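Local coordinates for protein-S-isoprenylcysteine O-methyltransferase (Tribolium castaneum, PDB 5V7P), which methylates the C-terminal carboxylate of isoprenylated cysteine residues in proteins, using S-adenosyl-L-methionine as methyl donor, within the membrane of the endoplasmic reticulum, at residues A100-I112 / K116-S128. Residues are numbered along the deposited sequence; the frame is centred on the assembly and turned at random.
With MPG ([(Z)-octadec-9-enyl] (2R)-2,3-bis(oxidanyl)propanoate), chain B.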
ATOM      1  N   ALA A 100       3.357   4.256 -12.422  1.00 18.49           N
ATOM      2  CA  ALA A 100       2.200   5.136 -12.531  1.00 20.78           C
ATOM      3  C   ALA A 100       0.922   4.340 -12.757  1.00 17.31           C
ATOM      4  O   ALA A 100      -0.117   4.636 -12.157  1.00 20.53           O
ATOM      5  CB  ALA A 100       2.413   6.141 -13.662  1.00 17.78           C
ATOM      6  N   LEU A 101       0.977   3.325 -13.622  1.00 14.96           N
ATOM      7  CA  LEU A 101      -0.214   2.522 -13.886  1.00 24.35           C
ATOM      8  C   LEU A 101      -0.640   1.746 -12.647  1.00 21.70           C
ATOM      9  O   LEU A 101      -1.839   1.603 -12.382  1.00 19.35           O
ATOM     10  CB  LEU A 101       0.037   1.571 -15.056  1.00 22.64           C
ATOM     11  CG  LEU A 101      -0.041   2.166 -16.466  1.00 33.36           C
ATOM     12  CD1 LEU A 101       0.254   1.096 -17.510  1.00 38.31           C
ATOM     13  CD2 LEU A 101      -1.405   2.799 -16.738  1.00 22.00           C
ATOM     14  N   PHE A 102       0.321   1.238 -11.876  1.00 21.77           N
ATOM     15  CA  PHE A 102      -0.022   0.504 -10.665  1.00 22.15           C
ATOM     16  C   PHE A 102      -0.846   1.368  -9.719  1.00 20.66           C
ATOM     17  O   PHE A 102      -1.934   0.975  -9.285  1.00 21.69           O
ATOM     18  CB  PHE A 102       1.241   0.014  -9.960  1.00 21.21           C
ATOM     19  CG  PHE A 102       0.973  -0.608  -8.619  1.00 27.48           C
ATOM     20  CD1 PHE A 102       0.678  -1.956  -8.515  1.00 27.80           C
ATOM     21  CD2 PHE A 102       1.000   0.160  -7.465  1.00 25.97           C
ATOM     22  CE1 PHE A 102       0.423  -2.530  -7.287  1.00 32.93           C
ATOM     23  CE2 PHE A 102       0.745  -0.410  -6.232  1.00 26.10           C
ATOM     24  CZ  PHE A 102       0.455  -1.757  -6.143  1.00 27.55           C
ATOM     25  N   HIS A 103      -0.339   2.557  -9.391  1.00 23.69           N
ATOM     26  CA  HIS A 103      -0.986   3.381  -8.376  1.00 21.67           C
ATOM     27  C   HIS A 103      -2.337   3.901  -8.853  1.00 20.99           C
ATOM     28  O   HIS A 103      -3.285   3.984  -8.066  1.00 26.92           O
ATOM     29  CB  HIS A 103      -0.067   4.534  -7.977  1.00 23.53           C
ATOM     30  CG  HIS A 103       1.129   4.102  -7.184  1.00 30.49           C
ATOM     31  ND1 HIS A 103       1.040   3.694  -5.870  1.00 27.45           N
ATOM     32  CD2 HIS A 103       2.437   4.005  -7.520  1.00 29.67           C
ATOM     33  CE1 HIS A 103       2.243   3.367  -5.431  1.00 31.41           C
ATOM     34  NE2 HIS A 103       3.108   3.547  -6.413  1.00 33.23           N
ATOM     35  N   TYR A 104      -2.455   4.250 -10.137  1.00 20.22           N
ATOM     36  CA  TYR A 104      -3.734   4.751 -10.628  1.00 26.79           C
ATOM     37  C   TYR A 104      -4.760   3.632 -10.734  1.00 27.75           C
ATOM     38  O   TYR A 104      -5.878   3.749 -10.219  1.00 26.50           O
ATOM     39  CB  TYR A 104      -3.579   5.436 -11.984  1.00 25.81           C
ATOM     40  CG  TYR A 104      -4.936   5.768 -12.555  1.00 20.18           C
ATOM     41  CD1 TYR A 104      -5.732   6.737 -11.962  1.00 27.90           C
ATOM     42  CD2 TYR A 104      -5.442   5.081 -13.648  1.00 21.43           C
ATOM     43  CE1 TYR A 104      -6.980   7.031 -12.455  1.00 30.49           C
ATOM     44  CE2 TYR A 104      -6.693   5.372 -14.151  1.00 24.07           C
ATOM     45  CZ  TYR A 104      -7.456   6.348 -13.548  1.00 33.07           C
ATOM     46  OH  TYR A 104      -8.703   6.645 -14.032  1.00 47.47           O
ATOM     47  N   SER A 105      -4.407   2.543 -11.423  1.00 26.38           N
ATOM     48  CA  SER A 105      -5.331   1.423 -11.552  1.00 25.46           C
ATOM     49  C   SER A 105      -5.763   0.901 -10.188  1.00 28.66           C
ATOM     50  O   SER A 105      -6.869   0.366 -10.049  1.00 27.55           O
ATOM     51  CB  SER A 105      -4.685   0.305 -12.371  1.00 23.92           C
ATOM     52  OG  SER A 105      -3.489  -0.147 -11.759  1.00 21.48           O
ATOM     53  N   GLU A 106      -4.907   1.051  -9.175  1.00 22.32           N
ATOM     54  CA  GLU A 106      -5.293   0.686  -7.816  1.00 28.58           C
ATOM     55  C   GLU A 106      -6.445   1.557  -7.325  1.00 29.56           C
ATOM     56  O   GLU A 106      -7.386   1.061  -6.695  1.00 24.44           O
ATOM     57  CB  GLU A 106      -4.089   0.817  -6.885  1.00 22.98           C
ATOM     58  CG  GLU A 106      -4.277   0.164  -5.532  1.00 38.21           C
ATOM     59  CD  GLU A 106      -4.119  -1.341  -5.578  1.00 34.36           C
ATOM     60  OE1 GLU A 106      -4.500  -2.006  -4.591  1.00 41.87           O
ATOM     61  OE2 GLU A 106      -3.607  -1.864  -6.591  1.00 23.69           O
ATOM     62  N   PHE A 107      -6.383   2.862  -7.603  1.00 25.61           N
ATOM     63  CA  PHE A 107      -7.487   3.751  -7.258  1.00 29.63           C
ATOM     64  C   PHE A 107      -8.741   3.397  -8.044  1.00 28.71           C
ATOM     65  O   PHE A 107      -9.841   3.341  -7.483  1.00 27.25           O
ATOM     66  CB  PHE A 107      -7.086   5.204  -7.525  1.00 26.21           C
ATOM     67  CG  PHE A 107      -8.164   6.203  -7.205  1.00 32.97           C
ATOM     68  CD1 PHE A 107      -9.160   6.491  -8.125  1.00 34.77           C
ATOM     69  CD2 PHE A 107      -8.174   6.865  -5.990  1.00 28.37           C
ATOM     70  CE1 PHE A 107     -10.151   7.410  -7.832  1.00 32.36           C
ATOM     71  CE2 PHE A 107      -9.160   7.786  -5.695  1.00 33.66           C
ATOM     72  CZ  PHE A 107     -10.149   8.057  -6.618  1.00 25.61           C
ATOM     73  N   LEU A 108      -8.595   3.158  -9.348  1.00 30.25           N
ATOM     74  CA  LEU A 108      -9.759   2.874 -10.179  1.00 30.52           C
ATOM     75  C   LEU A 108     -10.436   1.580  -9.749  1.00 31.72           C
ATOM     76  O   LEU A 108     -11.670   1.494  -9.725  1.00 27.48           O
ATOM     77  CB  LEU A 108      -9.342   2.806 -11.647  1.00 29.94           C
ATOM     78  CG  LEU A 108     -10.447   2.820 -12.705  1.00 29.80           C
ATOM     79  CD1 LEU A 108     -11.322   4.057 -12.582  1.00 35.31           C
ATOM     80  CD2 LEU A 108      -9.831   2.748 -14.097  1.00 39.60           C
ATOM     81  N   ALA A 109      -9.646   0.564  -9.396  1.00 24.25           N
ATOM     82  CA  ALA A 109     -10.222  -0.696  -8.934  1.00 31.16           C
ATOM     83  C   ALA A 109     -11.101  -0.478  -7.708  1.00 31.58           C
ATOM     84  O   ALA A 109     -12.227  -0.985  -7.640  1.00 25.05           O
ATOM     85  CB  ALA A 109      -9.108  -1.700  -8.634  1.00 27.06           C
ATOM     86  N   ILE A 110     -10.606   0.281  -6.728  1.00 21.96           N
ATOM     87  CA  ILE A 110     -11.397   0.550  -5.530  1.00 33.82           C
ATOM     88  C   ILE A 110     -12.626   1.378  -5.878  1.00 32.47           C
ATOM     89  O   ILE A 110     -13.716   1.155  -5.336  1.00 33.13           O
ATOM     90  CB  ILE A 110     -10.530   1.243  -4.462  1.00 29.58           C
ATOM     91  CG1 ILE A 110      -9.383   0.330  -4.013  1.00 26.19           C
ATOM     92  CG2 ILE A 110     -11.370   1.676  -3.264  1.00 37.68           C
ATOM     93  CD1 ILE A 110      -9.809  -1.037  -3.489  1.00 32.09           C
ATOM     94  N   ALA A 111     -12.476   2.350  -6.777  1.00 29.16           N
ATOM     95  CA  ALA A 111     -13.622   3.155  -7.180  1.00 29.51           C
ATOM     96  C   ALA A 111     -14.692   2.291  -7.836  1.00 36.56           C
ATOM     97  O   ALA A 111     -15.890   2.481  -7.594  1.00 39.86           O
ATOM     98  CB  ALA A 111     -13.171   4.267  -8.123  1.00 27.12           C
ATOM     99  N   ILE A 112     -14.279   1.335  -8.670  1.00 35.93           N
ATOM    100  CA  ILE A 112     -15.233   0.423  -9.295  1.00 32.73           C
ATOM    101  C   ILE A 112     -15.836  -0.506  -8.252  1.00 37.68           C
ATOM    102  O   ILE A 112     -17.058  -0.689  -8.189  1.00 39.46           O
ATOM    103  CB  ILE A 112     -14.549  -0.377 -10.420  1.00 41.55           C
ATOM    104  CG1 ILE A 112     -14.128   0.554 -11.558  1.00 32.32           C
ATOM    105  CG2 ILE A 112     -15.477  -1.481 -10.946  1.00 45.08           C
ATOM    106  CD1 ILE A 112     -13.218  -0.110 -12.579  1.00 39.53           C
ATOM    107  N   LYS A 116     -17.784   3.451  -1.797  1.00 58.58           N
ATOM    108  CA  LYS A 116     -18.142   4.104  -0.541  1.00 61.67           C
ATOM    109  C   LYS A 116     -16.918   4.687   0.157  1.00 47.53           C
ATOM    110  O   LYS A 116     -16.980   5.793   0.705  1.00 63.48           O
ATOM    111  CB  LYS A 116     -18.864   3.115   0.373  1.00 72.73           C
ATOM    112  CG  LYS A 116     -20.247   2.727  -0.123  1.00 66.07           C
ATOM    113  CD  LYS A 116     -20.898   1.690   0.776  1.00 74.72           C
ATOM    114  CE  LYS A 116     -22.256   1.267   0.237  1.00 75.28           C
ATOM    115  NZ  LYS A 116     -22.888   0.210   1.073  1.00 78.73           N
ATOM    116  N   GLN A 117     -15.802   3.960   0.152  1.00 51.82           N
ATOM    117  CA  GLN A 117     -14.586   4.451   0.793  1.00 67.54           C
ATOM    118  C   GLN A 117     -13.457   4.607  -0.217  1.00 57.94           C
ATOM    119  O   GLN A 117     -12.438   3.915  -0.133  1.00 58.89           O
ATOM    120  CB  GLN A 117     -14.151   3.520   1.927  1.00 80.10           C
ATOM    121  CG  GLN A 117     -12.989   4.072   2.754  1.00 79.79           C
ATOM    122  CD  GLN A 117     -12.626   3.188   3.930  1.00 80.19           C
ATOM    123  OE1 GLN A 117     -13.369   2.279   4.294  1.00 68.05           O
ATOM    124  NE2 GLN A 117     -11.469   3.450   4.526  1.00 82.39           N
ATOM    125  N   VAL A 118     -13.629   5.515  -1.173  1.00 56.09           N
ATOM    126  CA  VAL A 118     -12.563   5.903  -2.085  1.00 47.58           C
ATOM    127  C   VAL A 118     -11.980   7.216  -1.584  1.00 44.22           C
ATOM    128  O   VAL A 118     -12.715   8.184  -1.353  1.00 41.75           O
ATOM    129  CB  VAL A 118     -13.074   6.022  -3.533  1.00 40.38           C
ATOM    130  CG1 VAL A 118     -14.051   7.186  -3.696  1.00 58.85           C
ATOM    131  CG2 VAL A 118     -11.910   6.151  -4.498  1.00 53.29           C
ATOM    132  N   SER A 119     -10.664   7.241  -1.388  1.00 43.65           N
ATOM    133  CA  SER A 119      -9.968   8.425  -0.912  1.00 47.40           C
ATOM    134  C   SER A 119      -8.613   8.500  -1.601  1.00 39.99           C
ATOM    135  O   SER A 119      -8.246   7.626  -2.393  1.00 33.32           O
ATOM    136  CB  SER A 119      -9.812   8.398   0.614  1.00 37.72           C
ATOM    137  OG  SER A 119      -9.029   7.289   1.023  1.00 45.75           O
ATOM    138  N   THR A 120      -7.861   9.558  -1.295  1.00 43.04           N
ATOM    139  CA  THR A 120      -6.502   9.667  -1.806  1.00 39.16           C
ATOM    140  C   THR A 120      -5.630   8.515  -1.329  1.00 37.34           C
ATOM    141  O   THR A 120      -4.602   8.226  -1.953  1.00 42.72           O
ATOM    142  CB  THR A 120      -5.881  11.000  -1.386  1.00 43.50           C
ATOM    143  OG1 THR A 120      -5.873  11.099   0.043  1.00 49.97           O
ATOM    144  CG2 THR A 120      -6.671  12.161  -1.973  1.00 36.86           C
ATOM    145  N   ASP A 121      -6.017   7.851  -0.237  1.00 35.76           N
ATOM    146  CA  ASP A 121      -5.309   6.660   0.214  1.00 37.65           C
ATOM    147  C   ASP A 121      -5.463   5.504  -0.763  1.00 30.93           C
ATOM    148  O   ASP A 121      -4.627   4.593  -0.765  1.00 29.79           O
ATOM    149  CB  ASP A 121      -5.818   6.244   1.594  1.00 38.57           C
ATOM    150  CG  ASP A 121      -5.775   7.379   2.598  1.00 53.65           C
ATOM    151  OD1 ASP A 121      -4.748   8.086   2.652  1.00 58.08           O
ATOM    152  OD2 ASP A 121      -6.774   7.570   3.324  1.00 74.09           O
ATOM    153  N   SER A 122      -6.509   5.521  -1.593  1.00 30.44           N
ATOM    154  CA  SER A 122      -6.720   4.452  -2.560  1.00 35.70           C
ATOM    155  C   SER A 122      -5.653   4.437  -3.648  1.00 27.16           C
ATOM    156  O   SER A 122      -5.477   3.408  -4.308  1.00 27.87           O
ATOM    157  CB  SER A 122      -8.109   4.584  -3.182  1.00 35.52           C
ATOM    158  OG  SER A 122      -9.116   4.494  -2.189  1.00 38.51           O
ATOM    159  N   PHE A 123      -4.944   5.551  -3.858  1.00 30.42           N
ATOM    160  CA  PHE A 123      -3.764   5.537  -4.716  1.00 24.38           C
ATOM    161  C   PHE A 123      -2.607   4.770  -4.090  1.00 33.82           C
ATOM    162  O   PHE A 123      -1.576   4.589  -4.748  1.00 24.47           O
ATOM    163  CB  PHE A 123      -3.321   6.965  -5.036  1.00 28.26           C
ATOM    164  CG  PHE A 123      -4.260   7.702  -5.947  1.00 27.45           C
ATOM    165  CD1 PHE A 123      -4.309   7.404  -7.297  1.00 20.97           C
ATOM    166  CD2 PHE A 123      -5.085   8.701  -5.457  1.00 34.90           C
ATOM    167  CE1 PHE A 123      -5.166   8.081  -8.139  1.00 24.38           C
ATOM    168  CE2 PHE A 123      -5.945   9.383  -6.298  1.00 29.73           C
ATOM    169  CZ  PHE A 123      -5.984   9.072  -7.640  1.00 25.24           C
ATOM    170  N   VAL A 124      -2.749   4.349  -2.832  1.00 30.65           N
ATOM    171  CA  VAL A 124      -1.824   3.446  -2.150  1.00 42.73           C
ATOM    172  C   VAL A 124      -0.384   3.940  -2.248  1.00 37.58           C
ATOM    173  O   VAL A 124       0.554   3.144  -2.364  1.00 49.33           O
ATOM    174  CB  VAL A 124      -1.975   2.005  -2.691  1.00 32.54           C
ATOM    175  CG1 VAL A 124      -1.307   1.783  -4.063  1.00 46.58           C
ATOM    176  CG2 VAL A 124      -1.474   0.999  -1.675  1.00 55.61           C
ATOM    177  N   ILE A 125      -0.191   5.253  -2.152  1.00 40.30           N
ATOM    178  CA  ILE A 125       1.141   5.848  -2.210  1.00 40.44           C
ATOM    179  C   ILE A 125       1.674   6.033  -0.793  1.00 46.27           C
ATOM    180  O   ILE A 125       1.008   6.625   0.064  1.00 51.12           O
ATOM    181  CB  ILE A 125       1.116   7.186  -2.971  1.00 42.27           C
ATOM    182  CG1 ILE A 125       0.436   7.011  -4.335  1.00 39.31           C
ATOM    183  CG2 ILE A 125       2.539   7.714  -3.148  1.00 54.61           C
ATOM    184  CD1 ILE A 125       0.298   8.292  -5.146  1.00 45.58           C
ATOM    185  N   ASN A 126       2.872   5.512  -0.547  1.00 56.07           N
ATOM    186  CA  ASN A 126       3.620   5.731   0.686  1.00 60.04           C
ATOM    187  C   ASN A 126       4.827   6.580   0.316  1.00 60.50           C
ATOM    188  O   ASN A 126       5.627   6.149  -0.520  1.00 66.98           O
ATOM    189  CB  ASN A 126       4.053   4.400   1.304  1.00 61.31           C
ATOM    190  CG  ASN A 126       3.544   4.204   2.716  1.00 58.01           C
ATOM    191  OD1 ASN A 126       2.831   5.045   3.259  1.00 70.41           O
ATOM    192  ND2 ASN A 126       3.900   3.075   3.315  1.00 43.90           N
ATOM    193  N   HIS A 127       4.993   7.769   0.910  1.00 68.51           N
ATOM    194  CA  HIS A 127       4.378   8.305   2.133  1.00 58.15           C
ATOM    195  C   HIS A 127       4.627   7.389   3.338  1.00 58.21           C
ATOM    196  O   HIS A 127       3.755   7.203   4.185  1.00 71.43           O
ATOM    197  CB  HIS A 127       2.878   8.612   1.963  1.00 67.91           C
ATOM    198  CG  HIS A 127       2.590   9.719   1.000  1.00 77.44           C
ATOM    199  ND1 HIS A 127       3.120   9.761  -0.272  1.00 71.16           N
ATOM    200  CD2 HIS A 127       1.821  10.825   1.124  1.00 79.09           C
ATOM    201  CE1 HIS A 127       2.699  10.851  -0.888  1.00 78.65           C
ATOM    202  NE2 HIS A 127       1.909  11.514  -0.063  1.00 86.71           N
ATOM    203  N   SER A 128       5.857   6.867   3.416  1.00 54.38           N
ATOM    204  CA  SER A 128       6.404   6.237   4.615  1.00 39.58           C
ATOM    205  C   SER A 128       7.915   6.417   4.502  1.00 49.64           C
ATOM    206  O   SER A 128       8.489   6.021   3.478  1.00 41.03           O
ATOM    207  CB  SER A 128       6.053   4.757   4.747  1.00 43.90           C
ATOM    208  OG  SER A 128       6.814   4.146   5.773  1.00 51.54           O
TER
HETATM  209  C2  MPG B 325      10.037  -0.988  -1.734  1.00 59.11           C
HETATM  210  C3  MPG B 325       9.754  -2.458  -2.020  1.00 64.24           C
HETATM  211  C4  MPG B 325       8.485  -2.927  -1.315  1.00 56.78           C
HETATM  212  C5  MPG B 325       8.101  -4.289  -1.845  1.00 56.75           C
HETATM  213  C6  MPG B 325       6.933  -4.825  -1.033  1.00 59.90           C
HETATM  214  C7  MPG B 325       5.665  -3.992  -1.200  1.00 61.23           C
HETATM  215  C8  MPG B 325       4.972  -3.967   0.151  1.00 62.85           C
HETATM  216  C9  MPG B 325       3.527  -3.517  -0.043  1.00 57.83           C
HETATM  217  C10 MPG B 325       3.055  -2.377   0.409  1.00 62.80           C
HETATM  218  C11 MPG B 325       3.895  -1.364   1.188  1.00 60.80           C
HETATM  219  C12 MPG B 325       3.364   0.036   0.924  1.00 55.73           C
HETATM  220  C13 MPG B 325       1.998   0.220   1.575  1.00 58.70           C
HETATM  221  C14 MPG B 325       1.294   1.374   0.877  1.00 64.76           C
HETATM  222  C15 MPG B 325       0.035   1.764   1.648  1.00 68.36           C
HETATM  223  C16 MPG B 325       0.025   3.266   1.922  1.00 63.50           C
HETATM  224  O1  MPG B 325       9.249   0.219  -3.619  1.00 73.41           O
HETATM  225  C1  MPG B 325       8.947  -0.074  -2.294  1.00 58.69           C
HETATM  226  CXD MPG B 325       8.388   0.276  -5.975  1.00 51.44           C
HETATM  227  O2  MPG B 325       8.477  -0.715  -6.957  1.00 59.22           O
HETATM  228  C21 MPG B 325       9.555   1.260  -6.149  1.00 64.55           C
HETATM  229  O3  MPG B 325      10.479   0.752  -7.069  1.00 52.90           O
HETATM  230  O4  MPG B 325       7.807  -1.344  -4.368  1.00 70.63           O
HETATM  231  CX3 MPG B 325       8.442  -0.368  -4.596  1.00 73.59           C
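Phe107 swings its ring out with CG anti to the backbone N (chi1 180°), while Phe123 carries CG beside its own backbone N (chi1 -70°), and these two settings lay the rings over one another in an offset stack. The centroids are 4.2 Å apart and the planes 15° from parallel. At the rim of the Phe123 face, Phe107 CD2 lies 3.4 Å from Phe123 CE2. Phe107 CB rides over that same ring in a CH-pi contact. Farther out, CG2 of Val118 reaches CZ of Phe107 at 3.4 Å, and Ser119 O lies at the ring's edge. Were Phe123 cut back to an alanine, the Phe107 ring would probably lose its stacking partner and could turn more easily.

The polar tie is at His103. Its ND1 donates to Phe123 O at 3.0 Å, nearly in line with the carbonyl, the oxygen lying slightly out of the imidazole plane. Phe102 CD2 sits over the centre of one face of that imidazole, while Val124 CG1 comes within 3.5 Å of His103 ND1; with the bond from ND1, these contacts probably restrict rotation of the imidazole. The same CG1 packs on Glu106 CG at 3.7 Å. Within 116-128, the 3-10 turn is braced by Ser119 N, which donates to Ser122 OG.

The loop thus folds back along the C-terminal half of helix 90-113, a probable transmembrane helix, before helix 129-148 begins. Val124 CG2 touches the lipid chain of MPG at C15, so the loop also lines that pocket. OE2 of Glu106 forms salt bridges with Arg173 and Lys174 of helix 156-180, and OE1 is hydrogen-bonded to His186 of the loop that follows; Phe107 also meets Ser9 of helix 4-29 and Ile64 of helix 59-84, whose Leu71 packs on Phe123.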